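Local coordinates for protein 3-dehydroshikimate dehydratase (Pseudomonas putida, PDB 5HMQ) that converts 3-dehydroshikimate to protocatechuate and water with the help of a divalent metal ion, in quinate and shikimate degradation, at residues C[296-301]-C[365-370]; C[310-315]-C[593-598]; C[318-323]-C[541-546]; C[438-443]-C[524-529]; C[529-534]-C[602-607]. One frame throughout, in Å; residues are numbered along the deposited sequence.

Interaction 1 (C[296-301]-C[365-370])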
# COMPACT_ATOMS: atom_id res chain seq x y z
N ASP C 296 -4.24 -22.32 24.63
CA ASP C 296 -3.83 -22.08 26.01
C ASP C 296 -2.69 -21.07 26.05
O ASP C 296 -1.64 -21.29 26.66
CB ASP C 296 -3.44 -23.38 26.69
CG ASP C 296 -3.27 -23.22 28.19
OD1 ASP C 296 -3.95 -22.35 28.77
OD2 ASP C 296 -2.46 -23.97 28.79
N GLY C 297 -2.89 -19.94 25.38
CA GLY C 297 -1.91 -18.87 25.39
C GLY C 297 -0.70 -19.15 24.50
O GLY C 297 -0.71 -20.03 23.63
N VAL C 298 0.35 -18.37 24.73
CA VAL C 298 1.57 -18.43 23.95
C VAL C 298 2.53 -19.42 24.60
O VAL C 298 2.80 -19.34 25.80
CB VAL C 298 2.22 -17.04 23.83
CG1 VAL C 298 3.57 -17.14 23.14
CG2 VAL C 298 1.30 -16.09 23.07
N GLU C 299 3.05 -20.36 23.80
CA GLU C 299 4.07 -21.27 24.30
C GLU C 299 5.41 -20.57 24.46
O GLU C 299 6.03 -20.62 25.52
CB GLU C 299 4.19 -22.49 23.39
CG GLU C 299 5.28 -23.46 23.84
CD GLU C 299 5.14 -23.88 25.29
OE1 GLU C 299 4.03 -24.26 25.70
OE2 GLU C 299 6.15 -23.80 26.02
N PHE C 300 5.88 -19.91 23.40
CA PHE C 300 7.07 -19.08 23.53
C PHE C 300 7.10 -18.03 22.43
O PHE C 300 6.42 -18.16 21.40
CB PHE C 300 8.37 -19.92 23.51
CG PHE C 300 8.61 -20.68 22.23
CD1 PHE C 300 9.09 -20.05 21.10
CD2 PHE C 300 8.40 -22.05 22.19
CE1 PHE C 300 9.33 -20.76 19.93
CE2 PHE C 300 8.64 -22.77 21.03
CZ PHE C 300 9.10 -22.12 19.90
N LEU C 301 7.87 -16.98 22.68
CA LEU C 301 8.20 -15.97 21.69
C LEU C 301 9.62 -16.21 21.19
O LEU C 301 10.52 -16.51 21.98
CB LEU C 301 8.08 -14.56 22.28
CG LEU C 301 6.73 -14.14 22.87
CD1 LEU C 301 6.81 -12.73 23.43
CD2 LEU C 301 5.63 -14.24 21.82
N CYS C 365 10.36 -12.97 15.20
CA CYS C 365 10.32 -13.74 13.97
C CYS C 365 9.36 -14.92 14.04
O CYS C 365 9.06 -15.51 12.99
CB CYS C 365 11.72 -14.23 13.61
SG CYS C 365 12.44 -15.41 14.77
N ALA C 366 8.89 -15.29 15.23
CA ALA C 366 7.96 -16.41 15.33
C ALA C 366 7.29 -16.39 16.70
O ALA C 366 7.83 -15.87 17.67
CB ALA C 366 8.67 -17.75 15.11
N THR C 367 6.09 -16.98 16.74
CA THR C 367 5.35 -17.19 17.98
C THR C 367 4.85 -18.62 18.00
O THR C 367 4.18 -19.06 17.06
CB THR C 367 4.17 -16.22 18.10
OG1 THR C 367 4.65 -14.87 18.13
CG2 THR C 367 3.38 -16.50 19.37
N ALA C 368 5.18 -19.34 19.07
CA ALA C 368 4.61 -20.66 19.30
C ALA C 368 3.33 -20.52 20.11
O ALA C 368 3.33 -19.92 21.19
CB ALA C 368 5.60 -21.57 20.02
N LEU C 369 2.25 -21.08 19.59
CA LEU C 369 0.95 -21.05 20.25
C LEU C 369 0.69 -22.39 20.92
O LEU C 369 0.98 -23.45 20.34
CB LEU C 369 -0.15 -20.73 19.24
CG LEU C 369 0.12 -19.59 18.27
CD1 LEU C 369 -0.93 -19.61 17.17
CD2 LEU C 369 0.16 -18.23 18.98
N ARG C 370 0.11 -22.35 22.12
CA ARG C 370 -0.31 -23.58 22.79
C ARG C 370 -1.67 -23.98 22.25
O ARG C 370 -2.67 -23.33 22.53
CB ARG C 370 -0.37 -23.38 24.30
CG ARG C 370 0.97 -23.35 25.00
CD ARG C 370 0.81 -23.71 26.46
NE ARG C 370 2.03 -23.47 27.22
CZ ARG C 370 2.23 -22.42 28.01
NH1 ARG C 370 1.28 -21.50 28.15
NH2 ARG C 370 3.38 -22.29 28.66
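The F300 ring lies flat over the methyl of A368, whose CB sits 3.4 Å from the ring centroid and 12° off its normal, a CH-pi contact through the centre of the face. F300 takes the crowded first torsion (chi1 62°), CG between backbone N and carbonyl carbon, which folds the ring back over the neighbouring strand. The pair marks a classic beta bulge in the antiparallel strands 295-304 and 363-371 of the first VOC (glyoxalase-type) module: E299 and F300 both face A368. The A368 carbonyl takes the E299 N-H at 2.7 Å, from above its plane, and weakly that of F300; F300 O receives A368 N almost along its C=O axis. On the other face of the sheet L301 CD2 meets the side chain of T367 and V298 CG1 touches T367 CG2, next to I443 and M446 of the second module. At the far end R370 crosses E299 at about a right angle. The salt bridge from R370 NE to E299 OE1 is short, 2.6 Å, but weak as a hydrogen bond, the two charged planes standing 78° apart; E299 OE2 turns to the hydroxyl of Y424. R370 NH1 also forms a salt bridge with D340. V298 O lies over one guanidinium face, while D296 O, in the guanidinium plane, accepts a hydrogen bond of 3.3 Å from R370 NH1, which arrives nearly along the D296 C=O axis.

Interaction 2 (C[310-315]-C[593-598])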
# COMPACT_ATOMS: atom_id res chain seq x y z
N GLY C 310 21.25 -9.35 20.86
CA GLY C 310 20.62 -10.41 21.62
C GLY C 310 21.02 -10.39 23.08
O GLY C 310 20.20 -10.65 23.97
N ALA C 311 22.29 -10.09 23.35
CA ALA C 311 22.73 -9.94 24.73
C ALA C 311 22.08 -8.72 25.37
O ALA C 311 21.71 -8.74 26.55
CB ALA C 311 24.25 -9.83 24.80
N ARG C 312 21.94 -7.64 24.59
CA ARG C 312 21.29 -6.43 25.10
C ARG C 312 19.82 -6.68 25.39
O ARG C 312 19.29 -6.20 26.40
CB ARG C 312 21.46 -5.30 24.09
CG ARG C 312 21.86 -3.97 24.68
CD ARG C 312 22.29 -2.99 23.60
NE ARG C 312 23.32 -3.56 22.73
CZ ARG C 312 23.18 -3.72 21.42
NH1 ARG C 312 22.06 -3.35 20.81
NH2 ARG C 312 24.17 -4.25 20.71
N LEU C 313 19.14 -7.44 24.52
CA LEU C 313 17.75 -7.79 24.78
C LEU C 313 17.63 -8.73 25.97
O LEU C 313 16.69 -8.61 26.77
CB LEU C 313 17.12 -8.41 23.53
CG LEU C 313 15.63 -8.73 23.62
CD1 LEU C 313 14.83 -7.48 23.99
CD2 LEU C 313 15.13 -9.31 22.31
N GLY C 314 18.57 -9.67 26.10
CA GLY C 314 18.57 -10.54 27.26
C GLY C 314 18.74 -9.78 28.56
O GLY C 314 18.13 -10.12 29.57
N ASN C 315 19.55 -8.72 28.55
CA ASN C 315 19.71 -7.89 29.75
C ASN C 315 18.39 -7.25 30.14
O ASN C 315 18.02 -7.24 31.32
CB ASN C 315 20.79 -6.82 29.52
CG ASN C 315 22.19 -7.40 29.44
OD1 ASN C 315 22.43 -8.53 29.83
ND2 ASN C 315 23.13 -6.60 28.95
N PRO C 593 10.81 2.17 24.49
CA PRO C 593 11.01 1.20 23.41
C PRO C 593 12.42 0.61 23.45
O PRO C 593 13.39 1.31 23.71
CB PRO C 593 10.79 2.03 22.14
CG PRO C 593 9.95 3.18 22.58
CD PRO C 593 10.39 3.48 23.98
N PHE C 594 12.51 -0.69 23.20
CA PHE C 594 13.80 -1.35 23.07
C PHE C 594 14.38 -1.00 21.71
O PHE C 594 13.94 -1.52 20.68
CB PHE C 594 13.66 -2.87 23.23
CG PHE C 594 14.92 -3.63 22.92
CD1 PHE C 594 15.94 -3.72 23.85
CD2 PHE C 594 15.09 -4.25 21.69
CE1 PHE C 594 17.10 -4.41 23.57
CE2 PHE C 594 16.25 -4.94 21.40
CZ PHE C 594 17.26 -5.03 22.34
N GLU C 595 15.39 -0.12 21.71
CA GLU C 595 16.08 0.31 20.50
C GLU C 595 15.11 0.70 19.39
O GLU C 595 15.19 0.23 18.26
CB GLU C 595 17.06 -0.77 20.03
CG GLU C 595 18.14 -1.07 21.07
CD GLU C 595 19.23 -1.96 20.54
OE1 GLU C 595 19.28 -2.19 19.31
OE2 GLU C 595 20.05 -2.44 21.36
N GLU C 596 14.16 1.57 19.76
CA GLU C 596 13.25 2.24 18.82
C GLU C 596 12.32 1.26 18.10
O GLU C 596 11.88 1.53 16.98
CB GLU C 596 14.03 3.08 17.80
CG GLU C 596 15.07 4.01 18.42
CD GLU C 596 14.47 5.24 19.09
OE1 GLU C 596 13.23 5.32 19.20
OE2 GLU C 596 15.24 6.12 19.51
N ARG C 597 11.99 0.14 18.74
CA ARG C 597 11.01 -0.79 18.19
C ARG C 597 9.91 -1.06 19.20
O ARG C 597 9.14 -0.16 19.56
CB ARG C 597 11.66 -2.11 17.77
CG ARG C 597 13.10 -1.98 17.34
CD ARG C 597 13.28 -2.34 15.88
NE ARG C 597 14.65 -2.09 15.45
CZ ARG C 597 15.08 -2.24 14.20
NH1 ARG C 597 14.24 -2.65 13.25
NH2 ARG C 597 16.34 -1.98 13.90
N PHE C 598 9.84 -2.30 19.68
CA PHE C 598 8.83 -2.69 20.64
C PHE C 598 9.21 -2.26 22.05
O PHE C 598 10.39 -2.14 22.39
CB PHE C 598 8.63 -4.21 20.60
CG PHE C 598 9.91 -4.99 20.63
CD1 PHE C 598 10.54 -5.30 21.82
CD2 PHE C 598 10.50 -5.42 19.44
CE1 PHE C 598 11.72 -6.02 21.84
CE2 PHE C 598 11.68 -6.14 19.45
CZ PHE C 598 12.29 -6.44 20.65
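Helix 307-319, which belongs to the first VOC module, meets here the loop 593-598 that leads into metal-bearing strand 599-606. The contact centres on L313, whose side chain crosses the F594 side chain at about a right angle. With CG anti to the backbone N (chi1 -176°), L313 extends CD1 over the middle of the F594 ring, 3.7 Å from the centroid and only 4° off the normal: a CH-pi contact. L313 CB closes on the ring tip, 3.6 Å from F594 CZ. F594 CG is likewise anti to its backbone N, which carries the ring out from the loop to the helix. Its opposite face is covered by CG of E595, the next residue of its own loop, so the ring is held between two aliphatic groups, and W316 one helical turn on meets it edge-to-face. The same L313 CD1 reaches the edge of the F598 ring, 4.1 Å from CE1. F598 in turn packs on F303 and lies about 6 Å, side chain to side chain, from the magnesium ligand H523. On the outer side R312 and E595 form a salt bridge, NH1 to OE2; the modelled separation is too short for its exact geometry to be trusted. The loop itself is closed by two backbone bonds, F594 N to F598 O at 2.7 Å and R597 N to F594 O. R597 salt-bridges E206 of the second subunit. A leucine on one aromatic face and one edge thus docks the first module on the second in this paired VOC fold.

Interaction 3 (C[318-323]-C[541-546])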
# COMPACT_ATOMS: atom_id res chain seq x y z
N LYS C 318 16.36 -10.05 31.86
CA LYS C 318 16.66 -10.27 33.30
C LYS C 318 16.29 -9.07 34.19
O LYS C 318 15.77 -9.27 35.29
CB LYS C 318 18.06 -10.86 33.47
CG LYS C 318 19.05 -10.41 32.46
CD LYS C 318 20.31 -11.29 32.29
CE LYS C 318 21.27 -10.84 31.26
NZ LYS C 318 22.26 -9.95 31.78
N ARG C 319 16.53 -7.82 33.73
CA ARG C 319 16.05 -6.73 34.57
C ARG C 319 14.52 -6.77 34.75
O ARG C 319 14.01 -6.36 35.80
CB ARG C 319 16.48 -5.39 34.01
CG ARG C 319 17.98 -5.31 33.84
CD ARG C 319 18.41 -3.99 33.25
NE ARG C 319 19.85 -3.81 33.30
CZ ARG C 319 20.65 -3.87 32.24
NH1 ARG C 319 20.13 -4.09 31.04
NH2 ARG C 319 21.95 -3.69 32.37
N LEU C 320 13.79 -7.28 33.75
CA LEU C 320 12.35 -7.48 33.88
C LEU C 320 11.99 -8.76 34.64
O LEU C 320 10.80 -9.08 34.75
CB LEU C 320 11.69 -7.50 32.50
CG LEU C 320 11.46 -6.12 31.89
CD1 LEU C 320 11.25 -6.23 30.38
CD2 LEU C 320 10.26 -5.44 32.55
N GLY C 321 12.98 -9.47 35.18
CA GLY C 321 12.72 -10.60 36.04
C GLY C 321 12.89 -11.97 35.43
O GLY C 321 12.60 -12.97 36.10
N PHE C 322 13.35 -12.05 34.18
CA PHE C 322 13.49 -13.34 33.52
C PHE C 322 14.80 -14.01 33.94
O PHE C 322 15.81 -13.34 34.15
CB PHE C 322 13.44 -13.19 32.00
CG PHE C 322 12.07 -12.88 31.47
CD1 PHE C 322 11.61 -11.57 31.43
CD2 PHE C 322 11.25 -13.89 31.01
CE1 PHE C 322 10.35 -11.28 30.94
CE2 PHE C 322 9.99 -13.60 30.52
CZ PHE C 322 9.54 -12.30 30.49
N ALA C 323 14.76 -15.33 34.07
CA ALA C 323 15.94 -16.12 34.38
C ALA C 323 16.51 -16.74 33.11
O ALA C 323 15.77 -17.10 32.20
CB ALA C 323 15.60 -17.23 35.38
N ALA C 541 16.13 -2.64 39.21
CA ALA C 541 16.99 -3.47 38.38
C ALA C 541 17.46 -2.76 37.12
O ALA C 541 18.31 -3.30 36.40
CB ALA C 541 16.27 -4.77 38.00
N GLY C 542 16.94 -1.57 36.84
CA GLY C 542 17.35 -0.79 35.69
C GLY C 542 16.41 -0.79 34.51
O GLY C 542 16.80 -0.31 33.44
N VAL C 543 15.19 -1.30 34.65
CA VAL C 543 14.22 -1.24 33.55
C VAL C 543 13.82 0.22 33.33
O VAL C 543 13.40 0.90 34.28
CB VAL C 543 13.00 -2.10 33.87
CG1 VAL C 543 11.92 -1.90 32.81
CG2 VAL C 543 13.39 -3.57 33.96
N PRO C 544 13.92 0.74 32.09
CA PRO C 544 13.60 2.16 31.84
C PRO C 544 12.10 2.42 31.72
O PRO C 544 11.55 2.74 30.65
CB PRO C 544 14.35 2.44 30.53
CG PRO C 544 14.33 1.14 29.83
CD PRO C 544 14.43 0.07 30.88
N LEU C 545 11.40 2.29 32.85
CA LEU C 545 9.98 2.59 32.89
C LEU C 545 9.75 4.09 32.76
O LEU C 545 10.59 4.91 33.14
CB LEU C 545 9.37 2.06 34.19
CG LEU C 545 9.60 0.57 34.44
CD1 LEU C 545 9.41 0.28 35.93
CD2 LEU C 545 8.66 -0.29 33.60
N LEU C 546 8.58 4.45 32.23
CA LEU C 546 8.30 5.85 31.91
C LEU C 546 8.01 6.67 33.16
O LEU C 546 7.47 6.18 34.15
CB LEU C 546 7.10 5.94 30.97
CG LEU C 546 7.18 5.14 29.68
CD1 LEU C 546 5.90 5.30 28.89
CD2 LEU C 546 8.38 5.58 28.87
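Two helix ends meet in a largely apolar, side-chain-to-backbone contact: the C-terminus of helix 307-319, in the first VOC module, against the turn that follows helix 531-541 in the second. No hydrogen bond links the two segments. V543 carries much of it, its CG1 anti to the backbone N (chi1 173°) and its CG2 directed into the helix end, where CG2 lies 3.4 Å from the carbonyl O of R319 and 3.6 Å from R319 CB. Both methyls of V543 also touch L320 CD2, each at 3.9 Å, and CG2 lies 3.8 Å from L320 CG; the two side chains cross at about a right angle. L320 points its CB away from the partner but swings its branches back to V543. Both helices close with a Schellman motif, G321 ending one and G542 the other at positive phi. G542 has no side chain, and R319 CD packs close to its backbone, 4.0 Å from G542 C. R319 lies along the A541-G542 turn: its chain is extended from CG to NE, and CD comes to 3.2 Å from the carbonyl O of A541, which sits near the guanidinium plane. A541 CB approaches R319 O at 3.5 Å. That carbonyl is also an acceptor for the side chain of R537 of helix 531-541, and L320 O accepts from Q338 of strand 333-338. P544, at the centre of an inverse gamma turn, directs the chain onward from V543, with L545 N bonded to V543 O at 2.8 Å.

Interaction 4 (C[438-443]-C[524-529])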
# COMPACT_ATOMS: atom_id res chain seq x y z
N GLY C 438 11.37 -12.23 39.28
CA GLY C 438 10.15 -11.44 39.36
C GLY C 438 8.88 -12.27 39.38
O GLY C 438 8.89 -13.50 39.40
N GLY C 439 7.76 -11.54 39.37
CA GLY C 439 6.45 -12.15 39.43
C GLY C 439 5.56 -11.87 38.23
O GLY C 439 4.34 -11.70 38.39
N LEU C 440 6.14 -11.81 37.03
CA LEU C 440 5.34 -11.81 35.81
C LEU C 440 4.95 -13.24 35.51
O LEU C 440 5.76 -14.16 35.62
CB LEU C 440 6.12 -11.22 34.64
CG LEU C 440 6.82 -9.90 34.92
CD1 LEU C 440 7.57 -9.41 33.69
CD2 LEU C 440 5.81 -8.86 35.37
N ARG C 441 3.69 -13.45 35.16
CA ARG C 441 3.21 -14.81 35.09
C ARG C 441 2.83 -15.26 33.69
O ARG C 441 3.13 -16.40 33.32
CB ARG C 441 2.07 -15.01 36.07
CG ARG C 441 2.57 -14.69 37.49
CD ARG C 441 1.82 -15.46 38.52
NE ARG C 441 0.48 -15.74 38.09
CZ ARG C 441 -0.49 -16.04 38.97
NH1 ARG C 441 -0.23 -16.15 40.29
NH2 ARG C 441 -1.74 -16.29 38.53
N ARG C 442 2.15 -14.43 32.91
CA ARG C 442 1.82 -14.86 31.55
C ARG C 442 1.76 -13.66 30.63
O ARG C 442 1.63 -12.51 31.06
CB ARG C 442 0.49 -15.62 31.49
CG ARG C 442 -0.75 -14.75 31.68
CD ARG C 442 -2.00 -15.61 31.73
NE ARG C 442 -2.26 -16.28 30.46
CZ ARG C 442 -2.92 -15.75 29.44
NH1 ARG C 442 -3.40 -14.51 29.53
NH2 ARG C 442 -3.10 -16.45 28.33
N ILE C 443 1.87 -13.95 29.33
CA ILE C 443 1.63 -12.94 28.31
C ILE C 443 0.13 -12.68 28.23
O ILE C 443 -0.66 -13.58 27.91
CB ILE C 443 2.19 -13.39 26.95
CG1 ILE C 443 3.71 -13.50 27.03
CG2 ILE C 443 1.75 -12.43 25.85
CD1 ILE C 443 4.34 -14.22 25.86
N ILE C 524 4.60 -5.90 24.07
CA ILE C 524 4.26 -7.16 24.71
C ILE C 524 3.90 -6.87 26.16
O ILE C 524 4.63 -6.16 26.85
CB ILE C 524 5.41 -8.18 24.62
CG1 ILE C 524 5.83 -8.39 23.16
CG2 ILE C 524 5.01 -9.50 25.26
CD1 ILE C 524 7.26 -8.83 23.00
N ALA C 525 2.77 -7.40 26.61
CA ALA C 525 2.22 -7.09 27.92
C ALA C 525 2.22 -8.33 28.80
O ALA C 525 1.67 -9.37 28.41
CB ALA C 525 0.81 -6.52 27.81
N PHE C 526 2.83 -8.22 29.97
CA PHE C 526 2.84 -9.28 30.97
C PHE C 526 1.98 -8.86 32.16
O PHE C 526 1.94 -7.68 32.52
CB PHE C 526 4.26 -9.59 31.44
CG PHE C 526 5.26 -9.72 30.33
CD1 PHE C 526 5.23 -10.81 29.47
CD2 PHE C 526 6.24 -8.76 30.14
CE1 PHE C 526 6.15 -10.94 28.45
CE2 PHE C 526 7.16 -8.88 29.12
CZ PHE C 526 7.12 -9.97 28.28
N ASP C 527 1.30 -9.82 32.77
CA ASP C 527 0.48 -9.53 33.94
C ASP C 527 1.20 -9.98 35.21
O ASP C 527 2.17 -10.75 35.17
CB ASP C 527 -0.90 -10.19 33.83
CG ASP C 527 -0.85 -11.71 33.95
OD1 ASP C 527 0.24 -12.31 33.82
OD2 ASP C 527 -1.92 -12.32 34.17
N CYS C 528 0.72 -9.49 36.34
CA CYS C 528 1.30 -9.82 37.64
C CYS C 528 0.22 -9.67 38.70
O CYS C 528 -0.87 -9.16 38.44
CB CYS C 528 2.50 -8.92 37.96
SG CYS C 528 2.08 -7.18 38.20
N ASP C 529 0.54 -10.12 39.91
CA ASP C 529 -0.41 -10.01 41.01
C ASP C 529 -0.34 -8.64 41.69
O ASP C 529 -1.37 -8.10 42.10
CB ASP C 529 -0.15 -11.11 42.04
CG ASP C 529 -0.45 -12.49 41.49
OD1 ASP C 529 -1.35 -12.61 40.63
OD2 ASP C 529 0.21 -13.46 41.92
O HOH W 1 2.72 -11.88 40.57
O HOH W 2 -3.52 -12.50 31.61
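Strands 440-450 and 520-528 run antiparallel with their short segments inclined at 137°, I443 standing opposite F526 in a non-hydrogen-bonded pair. They are neighbours in the sheet of the second VOC module, whose magnesium site begins just beyond I443 with H445; A525 lies about 3 Å, side chain to side chain, from that ligand and from E601. Backbone bonds tie the strands around D527: R441 N donates to D527 O at 3.1 Å, in the carbonyl plane, and D527 N donates to R442 O almost along its C=O axis. F526, with CG beside the backbone N, lies alongside I443, whose CG1 reaches the ring edge 3.8 Å from CE1; L440 crosses obliquely and brings CD1 to 3.8 Å from F526 CD2. L440, I443 and F526 all pack on I341 of the first module, on the same face. D527 takes the crowded first torsion (chi1 70°), which turns its carboxylate over the neighbouring strand: OD1 accepts R442 N at 3.0 Å, met nearly along its C-O axis. Its other oxygen is bridged to R442 NH1 by a water lying in the guanidinium plane, while R442 NH2 bonds to the carbonyl of T494. At the D529 end R441 and D529 pair by charge alone. R441 NH1 stands 3.2 Å from D529 OD2, but the oxygen is well out of the guanidinium plane and the planes are 85° apart. Beside them a second water donates to G439 O at 2.7 Å and accepts from D529 N.

Interaction 5 (C[529-534]-C[602-607])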
# COMPACT_ATOMS: atom_id res chain seq x y z
N ASP C 529 0.54 -10.12 39.91
CA ASP C 529 -0.41 -10.01 41.01
C ASP C 529 -0.34 -8.64 41.69
O ASP C 529 -1.37 -8.10 42.10
CB ASP C 529 -0.15 -11.11 42.04
CG ASP C 529 -0.45 -12.49 41.49
OD1 ASP C 529 -1.35 -12.61 40.63
OD2 ASP C 529 0.21 -13.46 41.92
N ASP C 530 0.86 -8.07 41.79
CA ASP C 530 1.09 -6.85 42.57
C ASP C 530 1.86 -5.87 41.69
O ASP C 530 3.06 -6.05 41.47
CB ASP C 530 1.85 -7.16 43.85
CG ASP C 530 1.95 -5.97 44.80
OD1 ASP C 530 1.86 -4.81 44.34
OD2 ASP C 530 2.14 -6.19 46.01
N ILE C 531 1.17 -4.83 41.22
CA ILE C 531 1.80 -3.87 40.32
C ILE C 531 2.92 -3.12 41.04
O ILE C 531 3.97 -2.84 40.46
CB ILE C 531 0.75 -2.92 39.72
CG1 ILE C 531 1.38 -2.02 38.65
CG2 ILE C 531 0.08 -2.08 40.80
CD1 ILE C 531 1.79 -2.76 37.39
N PHE C 532 2.71 -2.79 42.32
CA PHE C 532 3.70 -2.00 43.05
C PHE C 532 4.96 -2.81 43.31
O PHE C 532 6.07 -2.27 43.23
CB PHE C 532 3.11 -1.49 44.35
CG PHE C 532 2.05 -0.44 44.17
CD1 PHE C 532 2.41 0.87 43.90
CD2 PHE C 532 0.71 -0.76 44.27
CE1 PHE C 532 1.45 1.84 43.73
CE2 PHE C 532 -0.25 0.20 44.10
CZ PHE C 532 0.12 1.51 43.83
N ARG C 533 4.82 -4.09 43.65
CA ARG C 533 5.99 -4.92 43.89
C ARG C 533 6.81 -5.10 42.62
O ARG C 533 8.05 -5.13 42.67
CB ARG C 533 5.58 -6.27 44.47
CG ARG C 533 6.73 -7.04 45.08
CD ARG C 533 6.33 -8.47 45.44
NE ARG C 533 7.44 -9.18 46.08
CZ ARG C 533 7.43 -10.48 46.36
NH1 ARG C 533 6.37 -11.22 46.05
NH2 ARG C 533 8.48 -11.03 46.94
N GLU C 534 6.14 -5.22 41.47
CA GLU C 534 6.86 -5.44 40.22
C GLU C 534 7.53 -4.16 39.74
O GLU C 534 8.67 -4.20 39.25
CB GLU C 534 5.91 -5.98 39.16
CG GLU C 534 5.34 -7.35 39.49
CD GLU C 534 6.41 -8.36 39.86
OE1 GLU C 534 7.46 -8.40 39.19
OE2 GLU C 534 6.18 -9.12 40.83
N ILE C 602 3.68 -3.98 31.84
CA ILE C 602 3.33 -4.79 33.00
C ILE C 602 1.98 -4.32 33.50
O ILE C 602 1.79 -3.13 33.74
CB ILE C 602 4.40 -4.70 34.11
CG1 ILE C 602 5.76 -5.16 33.58
CG2 ILE C 602 3.97 -5.49 35.33
CD1 ILE C 602 6.91 -4.84 34.51
N ILE C 603 1.04 -5.26 33.66
CA ILE C 603 -0.33 -4.93 34.03
C ILE C 603 -0.75 -5.74 35.25
O ILE C 603 -0.22 -6.82 35.53
CB ILE C 603 -1.32 -5.16 32.87
CG1 ILE C 603 -1.54 -6.66 32.65
CG2 ILE C 603 -0.84 -4.51 31.60
CD1 ILE C 603 -2.77 -6.97 31.83
N GLN C 604 -1.73 -5.20 35.97
CA GLN C 604 -2.46 -5.93 37.00
C GLN C 604 -3.95 -5.71 36.75
O GLN C 604 -4.42 -4.57 36.75
CB GLN C 604 -2.08 -5.45 38.40
CG GLN C 604 -2.78 -6.22 39.52
CD GLN C 604 -2.63 -5.55 40.87
OE1 GLN C 604 -1.65 -4.84 41.12
NE2 GLN C 604 -3.60 -5.76 41.75
N ARG C 605 -4.68 -6.80 36.53
CA ARG C 605 -6.12 -6.73 36.33
C ARG C 605 -6.83 -7.02 37.64
O ARG C 605 -6.52 -8.01 38.32
CB ARG C 605 -6.56 -7.73 35.26
CG ARG C 605 -5.78 -7.58 33.96
CD ARG C 605 -6.34 -8.45 32.86
NE ARG C 605 -7.17 -7.67 31.96
CZ ARG C 605 -6.79 -7.27 30.76
NH1 ARG C 605 -5.59 -7.60 30.30
NH2 ARG C 605 -7.60 -6.55 30.00
N LYS C 606 -7.78 -6.16 38.01
CA LYS C 606 -8.48 -6.30 39.27
C LYS C 606 -9.99 -6.28 39.07
O LYS C 606 -10.52 -5.48 38.29
CB LYS C 606 -8.06 -5.19 40.25
CG LYS C 606 -8.85 -5.15 41.54
CD LYS C 606 -8.28 -4.11 42.50
CE LYS C 606 -9.05 -4.11 43.81
NZ LYS C 606 -8.47 -3.13 44.77
N ALA C 607 -10.67 -7.18 39.79
CA ALA C 607 -12.12 -7.35 39.75
C ALA C 607 -12.67 -7.35 38.33
O ALA C 607 -13.62 -6.64 38.00
CB ALA C 607 -12.81 -6.28 40.60
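Q604 and I531 bury the most surface here, with I602 next. Q604 reaches out from strand 599-606 with CG anti to the backbone N (chi1 -178°) and an extended chain, which puts OE1 against the first turn of helix 531-541. There OE1 accepts I531 N at 2.8 Å, the donor standing 30° above the carbonyl plane. The same OE1 also touches I531 CG2, while the amide carbon CD lies 3.1 Å from D529 O. I531, its CG1 anti to the backbone N, crosses Q604 obliquely and sends CD1 to I602, 3.7 Å from the carbonyl O and 4.1 Å from CG2; F587 of strand 585-590 packs on it as well. E534, one turn on, sets CB against I602 CG2 and directs OE1 to the backbone N of G439. D530 N-caps the helix: its OD1 accepts R533 N at 3.1 Å, from above the carboxylate plane, and F532 N weakly. Side-chain acceptors from D530 and Q604 thus meet three N-H groups of the first turn. This is an N-capped helix laid on the sheet of a VOC module, on the face away from I603 and the magnesium ligand E601.

Overall arrangement
Interactions 1 and 4 are strand pairings, one in each VOC module's sheet, and touch where L301 and V298 pack on I443; both turn apolar side chains to the interface between the modules, though interaction 1 also packs F300 on A368 on its other face. Interaction 1 is buried, whereas interaction 4 ends in bound water and loose charge pairing. Interactions 2 and 3 share helix 307-319 and join the modules through side chains, with no hydrogen bond between their segments: aromatic and largely buried in interaction 2, aliphatic and nearer the surface in interaction 3. Interaction 5 shares D529 with interaction 4, lays a helix on the same sheet, and meets interaction 3 where L320 packs on I602.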